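Tryptophanyl-tRNA synthetase (Cryptosporidium parvum Iowa II, PDB 3HV0) probably charges tRNA(Trp) with L-tryptophan at the expense of ATP, this chain being the class I catalytic and C-terminal part of a longer protein. Local coordinates at residues R53-S58 and L320-E325; R81-E86 and E129-Y134; Q113-E118 and F155-Y160. All blocks are in the same frame, centred on the assembly; numbering follows the deposited sequence.

Interaction 1 (R53-S58 and L320-E325)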
loop_
_atom_site.group_PDB
_atom_site.type_symbol
_atom_site.label_atom_id
_atom_site.label_comp_id
_atom_site.label_asym_id
_atom_site.label_seq_id
_atom_site.Cartn_x
_atom_site.Cartn_y
_atom_site.Cartn_z
ATOM N N ARG A 53 7.766 -21.603 32.213
ATOM C CA ARG A 53 9.085 -20.988 32.334
ATOM C C ARG A 53 9.025 -19.464 32.140
ATOM O O ARG A 53 10.056 -18.801 32.156
ATOM C CB ARG A 53 10.058 -21.599 31.309
ATOM C CG ARG A 53 10.034 -23.124 31.157
ATOM C CD ARG A 53 10.926 -23.808 32.138
ATOM N NE ARG A 53 10.810 -25.275 32.107
ATOM C CZ ARG A 53 11.433 -26.079 31.244
ATOM N NH1 ARG A 53 12.225 -25.579 30.279
ATOM N NH2 ARG A 53 11.257 -27.390 31.340
ATOM N N ASN A 54 7.823 -18.926 31.936
ATOM C CA ASN A 54 7.603 -17.478 31.667
ATOM C C ASN A 54 8.387 -16.944 30.460
ATOM O O ASN A 54 8.947 -15.846 30.485
ATOM C CB ASN A 54 7.875 -16.619 32.922
ATOM C CG ASN A 54 7.092 -17.099 34.148
ATOM O OD1 ASN A 54 5.877 -17.261 34.105
ATOM N ND2 ASN A 54 7.796 -17.337 35.240
ATOM N N ILE A 55 8.405 -17.740 29.401
ATOM C CA ILE A 55 9.007 -17.361 28.131
ATOM C C ILE A 55 7.959 -16.576 27.360
ATOM O O ILE A 55 8.266 -15.563 26.751
ATOM C CB ILE A 55 9.429 -18.598 27.281
ATOM C CG1 ILE A 55 10.420 -19.492 28.029
ATOM C CG2 ILE A 55 10.023 -18.145 25.933
ATOM C CD1 ILE A 55 11.834 -18.981 28.065
ATOM N N PHE A 56 6.739 -17.098 27.340
ATOM C CA PHE A 56 5.557 -16.302 27.045
ATOM C C PHE A 56 5.014 -15.895 28.398
ATOM O O PHE A 56 4.417 -16.716 29.115
ATOM C CB PHE A 56 4.515 -17.084 26.235
ATOM C CG PHE A 56 4.754 -17.050 24.760
ATOM C CD1 PHE A 56 5.572 -17.991 24.150
ATOM C CD2 PHE A 56 4.206 -16.043 23.980
ATOM C CE1 PHE A 56 5.813 -17.934 22.778
ATOM C CE2 PHE A 56 4.437 -15.988 22.619
ATOM C CZ PHE A 56 5.235 -16.940 22.015
ATOM N N LEU A 57 5.269 -14.642 28.770
ATOM C CA LEU A 57 4.971 -14.156 30.118
ATOM C C LEU A 57 3.817 -13.160 30.190
ATOM O O LEU A 57 3.318 -12.883 31.268
ATOM C CB LEU A 57 6.209 -13.517 30.744
ATOM C CG LEU A 57 7.063 -12.489 29.989
ATOM C CD1 LEU A 57 6.405 -11.883 28.774
ATOM C CD2 LEU A 57 7.512 -11.383 30.911
ATOM N N SER A 58 3.385 -12.654 29.036
ATOM C CA SER A 58 2.595 -11.440 28.978
ATOM C C SER A 58 1.453 -11.568 27.971
ATOM O O SER A 58 1.541 -12.371 27.043
ATOM C CB SER A 58 3.519 -10.286 28.596
ATOM O OG SER A 58 3.042 -9.079 29.127
ATOM N N LEU A 320 19.039 -23.190 27.207
ATOM C CA LEU A 320 18.531 -24.482 27.666
ATOM C C LEU A 320 17.146 -24.413 28.294
ATOM O O LEU A 320 16.417 -25.402 28.293
ATOM C CB LEU A 320 19.486 -25.087 28.690
ATOM C CG LEU A 320 20.850 -25.515 28.164
ATOM C CD1 LEU A 320 21.722 -25.866 29.334
ATOM C CD2 LEU A 320 20.724 -26.687 27.188
ATOM N N ARG A 321 16.799 -23.254 28.858
ATOM C CA ARG A 321 15.466 -23.052 29.435
ATOM C C ARG A 321 14.366 -23.121 28.369
ATOM O O ARG A 321 13.280 -23.635 28.634
ATOM C CB ARG A 321 15.409 -21.723 30.193
ATOM C CG ARG A 321 16.293 -21.720 31.433
ATOM C CD ARG A 321 16.200 -20.443 32.235
ATOM N NE ARG A 321 14.989 -20.415 33.051
ATOM C CZ ARG A 321 13.863 -19.778 32.732
ATOM N NH1 ARG A 321 13.762 -19.089 31.598
ATOM N NH2 ARG A 321 12.826 -19.829 33.562
ATOM N N PHE A 322 14.675 -22.627 27.169
ATOM C CA PHE A 322 13.759 -22.652 26.032
ATOM C C PHE A 322 13.687 -24.053 25.446
ATOM O O PHE A 322 12.617 -24.508 25.045
ATOM C CB PHE A 322 14.217 -21.693 24.917
ATOM C CG PHE A 322 14.093 -20.235 25.269
ATOM C CD1 PHE A 322 14.885 -19.670 26.255
ATOM C CD2 PHE A 322 13.214 -19.418 24.592
ATOM C CE1 PHE A 322 14.789 -18.327 26.583
ATOM C CE2 PHE A 322 13.115 -18.060 24.913
ATOM C CZ PHE A 322 13.907 -17.520 25.915
ATOM N N LEU A 323 14.834 -24.729 25.389
ATOM C CA LEU A 323 14.965 -25.992 24.654
ATOM C C LEU A 323 14.606 -27.241 25.472
ATOM O O LEU A 323 13.900 -28.122 24.982
ATOM C CB LEU A 323 16.387 -26.134 24.089
ATOM C CG LEU A 323 16.646 -25.489 22.722
ATOM C CD1 LEU A 323 16.207 -24.044 22.671
ATOM C CD2 LEU A 323 18.121 -25.592 22.382
ATOM N N MET A 324 15.086 -27.327 26.710
ATOM C CA MET A 324 15.026 -28.596 27.443
ATOM C C MET A 324 13.626 -28.968 27.916
ATOM O O MET A 324 13.112 -28.394 28.867
ATOM C CB MET A 324 16.008 -28.621 28.618
ATOM C CG MET A 324 17.410 -29.080 28.231
ATOM S SD MET A 324 18.229 -29.958 29.549
ATOM C CE MET A 324 17.941 -28.834 30.906
ATOM N N GLU A 325 13.034 -29.956 27.253
ATOM C CA GLU A 325 11.724 -30.491 27.647
ATOM C C GLU A 325 11.772 -31.311 28.947
ATOM O O GLU A 325 10.725 -31.651 29.497
ATOM C CB GLU A 325 11.127 -31.334 26.506
ATOM C CG GLU A 325 10.476 -30.486 25.410
ATOM C CD GLU A 325 10.829 -30.929 23.991
ATOM O OE1 GLU A 325 10.812 -32.149 23.704
ATOM O OE2 GLU A 325 11.121 -30.043 23.156
#

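Interaction 2 (R81-E86 and E129-Y134). With TRP (tryptophan), chain C.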
loop_
_atom_site.group_PDB
_atom_site.type_symbol
_atom_site.label_atom_id
_atom_site.label_comp_id
_atom_site.label_asym_id
_atom_site.label_seq_id
_atom_site.Cartn_x
_atom_site.Cartn_y
_atom_site.Cartn_z
ATOM N N ARG A 81 6.866 -12.949 10.337
ATOM C CA ARG A 81 8.303 -13.077 10.195
ATOM C C ARG A 81 8.830 -12.036 9.164
ATOM O O ARG A 81 8.261 -11.842 8.112
ATOM C CB ARG A 81 8.610 -14.522 9.809
ATOM C CG ARG A 81 9.890 -14.774 9.041
ATOM C CD ARG A 81 11.158 -14.473 9.842
ATOM N NE ARG A 81 12.357 -14.671 9.037
ATOM C CZ ARG A 81 13.581 -14.332 9.409
ATOM N NH1 ARG A 81 13.792 -13.772 10.586
ATOM N NH2 ARG A 81 14.605 -14.546 8.591
ATOM N N GLY A 82 9.916 -11.353 9.495
ATOM C CA GLY A 82 10.547 -10.417 8.569
ATOM C C GLY A 82 11.769 -11.036 7.919
ATOM O O GLY A 82 12.763 -11.237 8.595
ATOM N N PRO A 83 11.703 -11.363 6.615
ATOM C CA PRO A 83 12.800 -12.019 5.922
ATOM C C PRO A 83 14.009 -11.119 5.623
ATOM O O PRO A 83 14.174 -10.666 4.495
ATOM C CB PRO A 83 12.151 -12.469 4.611
ATOM C CG PRO A 83 11.098 -11.523 4.378
ATOM C CD PRO A 83 10.572 -11.122 5.704
ATOM N N SER A 84 14.858 -10.887 6.622
ATOM C CA SER A 84 16.118 -10.169 6.430
ATOM C C SER A 84 17.298 -11.105 6.223
ATOM O O SER A 84 18.411 -10.658 5.953
ATOM C CB SER A 84 16.385 -9.284 7.636
ATOM O OG SER A 84 15.844 -9.873 8.798
ATOM N N SER A 85 17.065 -12.405 6.383
ATOM C CA SER A 85 18.107 -13.421 6.192
ATOM C C SER A 85 17.463 -14.627 5.547
ATOM O O SER A 85 16.260 -14.843 5.682
ATOM C CB SER A 85 18.736 -13.823 7.534
ATOM O OG SER A 85 17.833 -14.584 8.328
ATOM N N GLU A 86 18.274 -15.415 4.856
ATOM C CA GLU A 86 17.776 -16.565 4.111
ATOM C C GLU A 86 17.276 -17.673 5.032
ATOM O O GLU A 86 16.352 -18.407 4.660
ATOM C CB GLU A 86 18.833 -17.112 3.160
ATOM C CG GLU A 86 18.215 -17.875 1.997
ATOM C CD GLU A 86 19.236 -18.427 1.030
ATOM O OE1 GLU A 86 19.758 -17.637 0.205
ATOM O OE2 GLU A 86 19.487 -19.658 1.086
ATOM N N GLU A 129 13.930 -8.087 -4.550
ATOM C CA GLU A 129 14.310 -9.382 -5.115
ATOM C C GLU A 129 14.868 -10.321 -4.045
ATOM O O GLU A 129 14.485 -11.490 -3.977
ATOM C CB GLU A 129 15.334 -9.225 -6.223
ATOM C CG GLU A 129 15.455 -10.468 -7.098
ATOM C CD GLU A 129 16.714 -10.471 -7.928
ATOM O OE1 GLU A 129 17.138 -9.376 -8.363
ATOM O OE2 GLU A 129 17.275 -11.569 -8.141
ATOM N N GLU A 130 15.775 -9.805 -3.222
ATOM C CA GLU A 130 16.382 -10.592 -2.153
ATOM C C GLU A 130 15.384 -10.934 -1.060
ATOM O O GLU A 130 15.344 -12.067 -0.570
ATOM C CB GLU A 130 17.556 -9.836 -1.545
ATOM C CG GLU A 130 18.763 -9.687 -2.510
ATOM C CD GLU A 130 19.831 -8.770 -1.964
ATOM O OE1 GLU A 130 19.522 -7.624 -1.593
ATOM O OE2 GLU A 130 20.989 -9.192 -1.904
ATOM N N THR A 131 14.587 -9.936 -0.683
ATOM C CA THR A 131 13.590 -10.075 0.354
ATOM C C THR A 131 12.493 -11.055 -0.035
ATOM O O THR A 131 11.937 -11.761 0.811
ATOM C CB THR A 131 12.930 -8.721 0.684
ATOM O OG1 THR A 131 13.931 -7.718 0.814
ATOM C CG2 THR A 131 12.278 -8.821 2.001
ATOM N N HIS A 132 12.188 -11.087 -1.325
ATOM C CA HIS A 132 11.147 -11.963 -1.826
ATOM C C HIS A 132 11.656 -13.389 -1.783
ATOM O O HIS A 132 10.952 -14.259 -1.270
ATOM C CB HIS A 132 10.737 -11.545 -3.239
ATOM C CG HIS A 132 9.561 -12.294 -3.771
ATOM N ND1 HIS A 132 8.300 -12.176 -3.230
ATOM C CD2 HIS A 132 9.454 -13.181 -4.791
ATOM C CE1 HIS A 132 7.466 -12.962 -3.890
ATOM N NE2 HIS A 132 8.141 -13.582 -4.844
ATOM N N ASN A 133 12.877 -13.620 -2.294
ATOM C CA ASN A 133 13.519 -14.945 -2.215
ATOM C C ASN A 133 13.734 -15.428 -0.776
ATOM O O ASN A 133 13.496 -16.617 -0.464
ATOM C CB ASN A 133 14.855 -14.960 -2.949
ATOM C CG ASN A 133 14.712 -14.695 -4.445
ATOM O OD1 ASN A 133 13.637 -14.876 -5.033
ATOM N ND2 ASN A 133 15.802 -14.260 -5.068
ATOM N N TYR A 134 14.192 -14.514 0.089
ATOM C CA TYR A 134 14.441 -14.837 1.479
ATOM C C TYR A 134 13.117 -15.221 2.135
ATOM O O TYR A 134 13.083 -16.048 3.046
ATOM C CB TYR A 134 14.984 -13.647 2.244
ATOM C CG TYR A 134 16.415 -13.236 2.026
ATOM C CD1 TYR A 134 17.278 -13.936 1.184
ATOM C CD2 TYR A 134 16.912 -12.117 2.692
ATOM C CE1 TYR A 134 18.600 -13.512 0.998
ATOM C CE2 TYR A 134 18.218 -11.680 2.514
ATOM C CZ TYR A 134 19.064 -12.383 1.677
ATOM O OH TYR A 134 20.356 -11.941 1.521
HETATM N N TRP C . 7.762 -7.329 11.454
HETATM C CA TRP C . 7.913 -8.616 12.195
HETATM C C TRP C . 9.388 -8.932 12.390
HETATM O O TRP C . 10.244 -8.397 11.661
HETATM C CB TRP C . 7.196 -9.784 11.489
HETATM C CG TRP C . 5.720 -9.872 11.800
HETATM C CD1 TRP C . 4.679 -9.519 10.976
HETATM C CD2 TRP C . 5.116 -10.358 13.009
HETATM N NE1 TRP C . 3.482 -9.756 11.596
HETATM C CE2 TRP C . 3.719 -10.257 12.848
HETATM C CE3 TRP C . 5.617 -10.867 14.203
HETATM C CZ2 TRP C . 2.822 -10.646 13.840
HETATM C CZ3 TRP C . 4.723 -11.249 15.188
HETATM C CH2 TRP C . 3.336 -11.124 15.002
HETATM O OXT TRP C . 9.722 -9.720 13.295
#

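Interaction 3 (Q113-E118 and F155-Y160). With TRP (tryptophan), chain C.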
loop_
_atom_site.group_PDB
_atom_site.type_symbol
_atom_site.label_atom_id
_atom_site.label_comp_id
_atom_site.label_asym_id
_atom_site.label_seq_id
_atom_site.Cartn_x
_atom_site.Cartn_y
_atom_site.Cartn_z
ATOM N N GLN A 113 2.319 -13.909 8.076
ATOM C CA GLN A 113 2.719 -12.845 7.154
ATOM C C GLN A 113 4.243 -12.741 6.986
ATOM O O GLN A 113 4.978 -12.514 7.958
ATOM C CB GLN A 113 2.182 -11.496 7.652
ATOM C CG GLN A 113 2.623 -10.295 6.814
ATOM C CD GLN A 113 2.153 -8.949 7.388
ATOM O OE1 GLN A 113 2.396 -8.649 8.550
ATOM N NE2 GLN A 113 1.479 -8.147 6.571
ATOM N N LEU A 114 4.729 -12.936 5.771
ATOM C CA LEU A 114 6.132 -12.714 5.526
ATOM C C LEU A 114 6.299 -11.291 4.991
ATOM O O LEU A 114 5.823 -10.970 3.921
ATOM C CB LEU A 114 6.674 -13.784 4.598
ATOM C CG LEU A 114 6.851 -15.059 5.438
ATOM C CD1 LEU A 114 6.150 -16.278 4.845
ATOM C CD2 LEU A 114 8.328 -15.283 5.700
ATOM N N THR A 115 6.956 -10.439 5.764
ATOM C CA THR A 115 6.980 -9.019 5.476
ATOM C C THR A 115 8.118 -8.614 4.551
ATOM O O THR A 115 8.976 -7.812 4.933
ATOM C CB THR A 115 7.021 -8.165 6.784
ATOM O OG1 THR A 115 8.283 -8.294 7.458
ATOM C CG2 THR A 115 5.943 -8.600 7.704
ATOM N N ASP A 116 8.112 -9.104 3.314
ATOM C CA ASP A 116 9.191 -8.712 2.369
ATOM C C ASP A 116 9.218 -7.204 2.057
ATOM O O ASP A 116 10.267 -6.675 1.753
ATOM C CB ASP A 116 9.180 -9.528 1.075
ATOM C CG ASP A 116 7.790 -9.803 0.574
ATOM O OD1 ASP A 116 7.034 -8.879 0.277
ATOM O OD2 ASP A 116 7.402 -10.955 0.475
ATOM N N ASP A 117 8.067 -6.537 2.128
ATOM C CA ASP A 117 7.978 -5.086 2.034
ATOM C C ASP A 117 8.698 -4.344 3.166
ATOM O O ASP A 117 9.452 -3.411 2.899
ATOM C CB ASP A 117 6.510 -4.635 1.943
ATOM C CG ASP A 117 5.617 -5.257 3.023
ATOM O OD1 ASP A 117 6.142 -5.982 3.884
ATOM O OD2 ASP A 117 4.392 -5.014 3.002
ATOM N N GLU A 118 8.489 -4.771 4.410
ATOM C CA GLU A 118 9.053 -4.097 5.593
ATOM C C GLU A 118 10.575 -3.992 5.555
ATOM O O GLU A 118 11.140 -2.950 5.828
ATOM C CB GLU A 118 8.610 -4.840 6.879
ATOM C CG GLU A 118 9.289 -4.387 8.187
ATOM C CD GLU A 118 8.957 -5.286 9.404
ATOM O OE1 GLU A 118 8.412 -6.422 9.215
ATOM O OE2 GLU A 118 9.260 -4.854 10.558
ATOM N N PHE A 155 1.596 -16.286 3.570
ATOM C CA PHE A 155 1.629 -15.360 2.462
ATOM C C PHE A 155 2.701 -14.280 2.623
ATOM O O PHE A 155 3.071 -13.898 3.748
ATOM C CB PHE A 155 0.257 -14.678 2.314
ATOM C CG PHE A 155 -0.129 -13.809 3.487
ATOM C CD1 PHE A 155 -0.815 -14.341 4.572
ATOM C CD2 PHE A 155 0.198 -12.452 3.501
ATOM C CE1 PHE A 155 -1.165 -13.543 5.640
ATOM C CE2 PHE A 155 -0.137 -11.657 4.566
ATOM C CZ PHE A 155 -0.822 -12.206 5.644
ATOM N N THR A 156 3.183 -13.771 1.491
ATOM C CA THR A 156 4.059 -12.611 1.504
ATOM C C THR A 156 3.243 -11.355 1.229
ATOM O O THR A 156 2.258 -11.399 0.495
ATOM C CB THR A 156 5.176 -12.695 0.438
ATOM O OG1 THR A 156 4.675 -12.307 -0.857
ATOM C CG2 THR A 156 5.811 -14.087 0.404
ATOM N N ASN A 157 3.669 -10.227 1.780
ATOM C CA ASN A 157 2.978 -8.983 1.521
ATOM C C ASN A 157 2.993 -8.615 0.031
ATOM O O ASN A 157 2.023 -8.091 -0.477
ATOM C CB ASN A 157 3.546 -7.847 2.365
ATOM C CG ASN A 157 3.089 -7.889 3.792
ATOM O OD1 ASN A 157 2.079 -8.498 4.112
ATOM N ND2 ASN A 157 3.840 -7.251 4.666
ATOM N N LEU A 158 4.067 -8.905 -0.681
ATOM C CA LEU A 158 4.087 -8.561 -2.102
ATOM C C LEU A 158 3.001 -9.313 -2.881
ATOM O O LEU A 158 2.543 -8.856 -3.929
ATOM C CB LEU A 158 5.475 -8.781 -2.727
ATOM C CG LEU A 158 6.499 -7.644 -2.496
ATOM C CD1 LEU A 158 7.643 -7.691 -3.507
ATOM C CD2 LEU A 158 5.878 -6.294 -2.600
ATOM N N GLU A 159 2.582 -10.465 -2.366
ATOM C CA GLU A 159 1.630 -11.265 -3.107
ATOM C C GLU A 159 0.199 -11.153 -2.644
ATOM O O GLU A 159 -0.687 -11.435 -3.422
ATOM C CB GLU A 159 2.100 -12.697 -3.169
ATOM C CG GLU A 159 3.135 -12.858 -4.266
ATOM C CD GLU A 159 3.783 -14.197 -4.283
ATOM O OE1 GLU A 159 3.527 -15.008 -3.371
ATOM O OE2 GLU A 159 4.565 -14.429 -5.224
ATOM N N TYR A 160 -0.018 -10.695 -1.409
ATOM C CA TYR A 160 -1.350 -10.634 -0.797
ATOM C C TYR A 160 -1.777 -9.215 -0.483
ATOM O O TYR A 160 -2.822 -9.014 0.134
ATOM C CB TYR A 160 -1.357 -11.468 0.486
ATOM C CG TYR A 160 -2.732 -11.790 1.052
ATOM C CD1 TYR A 160 -3.606 -12.618 0.372
ATOM C CD2 TYR A 160 -3.127 -11.295 2.285
ATOM C CE1 TYR A 160 -4.859 -12.922 0.889
ATOM C CE2 TYR A 160 -4.367 -11.568 2.796
ATOM C CZ TYR A 160 -5.231 -12.393 2.101
ATOM O OH TYR A 160 -6.469 -12.683 2.626
HETATM N N TRP C . 7.762 -7.329 11.454
HETATM C CA TRP C . 7.913 -8.616 12.195
HETATM C C TRP C . 9.388 -8.932 12.390
HETATM O O TRP C . 10.244 -8.397 11.661
HETATM C CB TRP C . 7.196 -9.784 11.489
HETATM C CG TRP C . 5.720 -9.872 11.800
HETATM C CD1 TRP C . 4.679 -9.519 10.976
HETATM C CD2 TRP C . 5.116 -10.358 13.009
HETATM N NE1 TRP C . 3.482 -9.756 11.596
HETATM C CE2 TRP C . 3.719 -10.257 12.848
HETATM C CE3 TRP C . 5.617 -10.867 14.203
HETATM C CZ2 TRP C . 2.822 -10.646 13.840
HETATM C CZ3 TRP C . 4.723 -11.249 15.188
HETATM C CH2 TRP C . 3.336 -11.124 15.002
HETATM O OXT TRP C . 9.722 -9.720 13.295
#

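Interaction 1 (R53-S58 and L320-E325)
The turn that carries the chain from helix 49-52 into strand 56-60 meets the C-terminal end of helix 315-323, Arg53 and Ile55 docking on Arg321, Phe322 and Met324. Asn54, with positive phi, closes the short helix in a Schellman motif, and the residues flanking it both face helix 315-323. Arg53 is bent at chi2 (-86°), and its guanidinium meets Met324 O edge-on: NH1 and NH2 both donate to this one oxygen, Arg53 NH1 to Met324 O measuring 3.3 Å and Arg53 NH2 to Met324 O also 3.3 Å. Met324 O lies in the plane of the Arg53 guanidinium. Arg53 NH1 adds a weak, strongly bent bond to Arg321 O (2.8 Å). The exchange is mutual, for Arg321 reaches back and its NH2 donates to Arg53 O at 3.3 Å. Beside this polar cluster Ile55 lies over Phe322: its CD1 sits above the centre of the ring, 3.3 Å from the centroid and 11° off the normal, a close CH-pi contact. Ile55 CG2 touches Phe322 CE2 at 3.3 Å. The other partners of Phe322 include Ile255 and Leu257, while Leu330 of helix 327-339 touches both arginines. Arg53 NH2 also forms a salt bridge with Asp327, just beyond the helix end. One cation thus gathers a carboxylate and two carbonyls at a helix C-terminus, where the helix dipole would be expected to favour positive charge; the second arginine is held on a main-chain oxygen rather than beside the first guanidinium.

Interaction 2 (R81-E86 and E129-Y134)
Residues 81-86 leave strand 76-81 and draw up to helix 128-143, the backbones coming closest where Glu86 CA lies 4.6 Å from Tyr134 CA, with an inverse gamma turn centred on Pro83 (Ser84 N to Gly82 O, 2.9 Å) bending the loop on the way. No hydrogen bond joins the two segments; on the helix side Tyr134 carries most of the contact. Its CD1 nearly eclipses CA (chi2 -2°), and the ring is sandwiched between main-chain groups: Glu86 N stands 4.0 Å above the ring plane of Tyr134, over its centre, with Ser85 C nearer the rim on the same face, while Glu130 C of its own helix covers the opposite face. Pro83 O comes in at the edge, in the ring plane, 3.6 Å from Tyr134 CD2. The aliphatic part of Glu86 crosses the ring at about a right angle, its CB 4.1 Å from Tyr134 CD1. A turn earlier in the helix, Thr131 crosses the proline at about a right angle, its CG2 3.8 Å from Pro83 CG, and packs on Pro83 O as well; its hydroxyl is bonded to Thr127 O. Within the loop, Arg81 NH2 donates to Ser85 OG at 3.2 Å, with the hydroxyl oxygen in the guanidinium plane; Ser85 OG is also bonded to Ser87 O. The backbone of Arg81 and Gly82 lines the tryptophan pocket, Arg81 N being 3.4 Å from CB of the bound tryptophan. The loop runs on to His92, the last residue of what is probably the HIGH-type class I signature, and helix 93-106. Asn138, farther along helix 128-143, takes Arg81 NE and donates to Ser85 O, so that helix clamps the loop between strand 76-81 and the signature, while helix 116-122 touches Thr131 through Asp116 and Phe120.

Interaction 3 (Q113-E118 and F155-Y160)
Asn157 bridges Gln113 and Asp117 with the two ends of its amide. Asn157 ND2 donates almost straight (177°) to Asp117 OD1 at 2.7 Å, on the syn side, and more weakly to Asp117 OD2; Asn157 OD1 receives Gln113 NE2 at 2.6 Å, on a lone pair in its own carbonyl plane but tilted from the Gln113 amide plane. The two amides stand nearly perpendicular, 86° apart. Asp116 OD1 takes Leu158 N at 3.1 Å through its syn lone pair. Parallel strands 110-114 and 152-156 are joined by Leu114 N to Phe155 O (2.8 Å) and Asn157 N to Leu114 O (3.1 Å). Thr156 is the N-cap of helix 157-174, its OG1 weakly accepting Glu159 N. Outward, Phe155 covers Gln113 CA with one ring face, its centroid 4.1 Å from that atom, and Tyr160 lies against the other. Gln113 has CG anti to the backbone N (chi1 176°) and runs on extended. Its OE1 is hydrogen-bonded to Tyr78 OH and lies near NE1 of the bound tryptophan, whose amino N donates to Glu118 OE1 at 2.5 Å; Thr115 OG1 donates there too. Asp117 OD2 also bonds Tyr165 OH of the second subunit. Asn157, together with Val200 O, which also receives Gln113 NE2, thus holds the amide beside the substrate, and this buried network ties the pocket to the dimer interface.

Interactions 2 and 3 are neighbours, their centres 10 Å apart, while interaction 1 lies 27 and 29 Å from them, centre to centre, across the centre of the chain. Along the sequence the segments of interactions 2 and 3 alternate, and residues 53-58 and 320-325 enclose them all. Strands 76-81 and 110-114 run side by side, Arg81 pairing with Gln113 and Thr115, so the loop of interaction 2 and residues 113-118 of interaction 3 line one tryptophan pocket. Interaction 1 reaches the same sheet through strand 56-60, toward its other edge, where it fastens the C-terminal helices to the Rossmann-type catalytic core.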